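Local coordinates for protein importin subunit beta-1 (Saccharomyces cerevisiae, PDB 5OWU) that carries proteins into the nucleus as the importin beta subunit, associating with importin alpha, which recognises the classical nuclear localization signal of the cargo, at residues L9-S13 and S25-L29. Sequence-based numbering, arbitrary orientation.
Sequences LLENS and SETQL
Leu29 lays its branched end over Leu9 and Leu10: Leu29 CD2 lies 3.7 Å from Leu9 CB and Leu29 CD1 lies 4.0 Å from Leu10 CD2. All three leucines are m,t rotamers whose methyls form a compact apolar seam. Both segments are α-helical, 8.7 Å apart at closest axial approach, and run roughly antiparallel but splayed (signed crossing -139°), as the A and B helices of HEAT 1. Between the segments the backbones are closest at small residues, Ser13 and Ser25, whose CA atoms are 5.0 Å apart. Ser25 CB rests 3.4 Å from Leu9 O, and both hydroxyls bond within their own helices: Ser13 OG (p) donates to Leu10 O at a very short 2.4 Å, Ser25 OG (m) bonds to Ile21 O. At the partly exposed edge, the Asn12 amide suits both Gln8 and a water oxygen, which accepts from Asn12 ND2 at 3.2 Å and lies 2.4 Å from Ser25 OG; long, polar-ended Gln28 flanks Leu9. Beyond this hairpin, helix 55-67 packs Leu60 against Leu10 and Ser13, joining helix 3-15 to the next repeat.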
loop_
_atom_site.group_PDB
_atom_site.type_symbol
_atom_site.label_atom_id
_atom_site.label_comp_id
_atom_site.label_asym_id
_atom_site.label_seq_id
_atom_site.Cartn_x
_atom_site.Cartn_y
_atom_site.Cartn_z
ATOM N N LEU A 9 2.574 39.788 12.277
ATOM C CA LEU A 9 2.363 39.096 11.006
ATOM C C LEU A 9 1.877 37.665 11.222
ATOM O O LEU A 9 0.864 37.254 10.649
ATOM C CB LEU A 9 3.652 39.089 10.179
ATOM C CG LEU A 9 4.027 40.344 9.392
ATOM C CD1 LEU A 9 5.398 40.124 8.753
ATOM C CD2 LEU A 9 2.985 40.666 8.330
ATOM N N LEU A 10 2.601 36.876 12.026
ATOM C CA LEU A 10 2.189 35.490 12.269
ATOM C C LEU A 10 0.760 35.415 12.816
ATOM O O LEU A 10 -0.109 34.683 12.287
ATOM C CB LEU A 10 3.167 34.840 13.246
ATOM C CG LEU A 10 4.592 34.641 12.739
ATOM C CD1 LEU A 10 5.569 34.723 13.888
ATOM C CD2 LEU A 10 4.708 33.304 12.044
ATOM N N GLU A 11 0.506 36.167 13.892
ATOM C CA GLU A 11 -0.820 36.191 14.490
ATOM C C GLU A 11 -1.873 36.499 13.440
ATOM O O GLU A 11 -2.827 35.743 13.275
ATOM C CB GLU A 11 -0.876 37.210 15.626
ATOM C CG GLU A 11 -0.077 36.813 16.865
ATOM C CD GLU A 11 -0.424 37.654 18.083
ATOM O OE1 GLU A 11 -1.472 38.329 18.057
ATOM O OE2 GLU A 11 0.345 37.642 19.066
ATOM N N ASN A 12 -1.701 37.596 12.700
ATOM C CA ASN A 12 -2.680 37.954 11.675
ATOM C C ASN A 12 -2.831 36.855 10.639
ATOM O O ASN A 12 -3.927 36.644 10.109
ATOM C CB ASN A 12 -2.279 39.257 10.987
ATOM C CG ASN A 12 -2.494 40.466 11.866
ATOM O OD1 ASN A 12 -3.226 40.402 12.853
ATOM N ND2 ASN A 12 -1.863 41.581 11.509
ATOM N N SER A 13 -1.743 36.148 10.337
ATOM C CA SER A 13 -1.791 35.097 9.333
ATOM C C SER A 13 -2.758 33.990 9.726
ATOM O O SER A 13 -3.348 33.350 8.845
ATOM C CB SER A 13 -0.394 34.510 9.112
ATOM O OG SER A 13 -0.052 33.624 10.167
ATOM N N SER A 25 -0.587 38.636 5.190
ATOM C CA SER A 25 0.409 38.308 6.203
ATOM C C SER A 25 1.219 37.078 5.809
ATOM O O SER A 25 2.444 37.054 5.988
ATOM C CB SER A 25 -0.282 38.098 7.547
ATOM O OG SER A 25 -0.905 39.297 7.979
ATOM N N GLU A 26 0.555 36.046 5.275
ATOM C CA GLU A 26 1.271 34.849 4.841
ATOM C C GLU A 26 2.247 35.171 3.717
ATOM O O GLU A 26 3.379 34.667 3.693
ATOM C CB GLU A 26 0.276 33.771 4.400
ATOM C CG GLU A 26 -0.176 32.848 5.525
ATOM C CD GLU A 26 -1.611 32.345 5.358
ATOM O OE1 GLU A 26 -2.049 32.143 4.202
ATOM O OE2 GLU A 26 -2.306 32.159 6.387
ATOM N N THR A 27 1.824 36.014 2.774
ATOM C CA THR A 27 2.708 36.412 1.687
ATOM C C THR A 27 3.914 37.170 2.219
ATOM O O THR A 27 5.048 36.911 1.802
ATOM C CB THR A 27 1.939 37.257 0.668
ATOM O OG1 THR A 27 0.857 36.486 0.127
ATOM C CG2 THR A 27 2.852 37.712 -0.476
ATOM N N GLN A 28 3.698 38.102 3.150
ATOM C CA GLN A 28 4.825 38.872 3.666
ATOM C C GLN A 28 5.789 37.980 4.446
ATOM O O GLN A 28 7.012 38.164 4.375
ATOM C CB GLN A 28 4.319 40.023 4.531
ATOM C CG GLN A 28 5.327 41.149 4.696
ATOM C CD GLN A 28 4.774 42.309 5.502
ATOM O OE1 GLN A 28 3.578 42.603 5.450
ATOM N NE2 GLN A 28 5.643 42.971 6.261
ATOM N N LEU A 29 5.265 36.993 5.176
ATOM C CA LEU A 29 6.135 36.065 5.896
ATOM C C LEU A 29 6.986 35.250 4.930
ATOM O O LEU A 29 8.212 35.163 5.082
ATOM C CB LEU A 29 5.295 35.148 6.783
ATOM C CG LEU A 29 4.647 35.837 7.983
ATOM C CD1 LEU A 29 3.571 34.952 8.580
ATOM C CD2 LEU A 29 5.688 36.195 9.029
HETATM O O HOH W 1 -0.566 41.599 8.602
#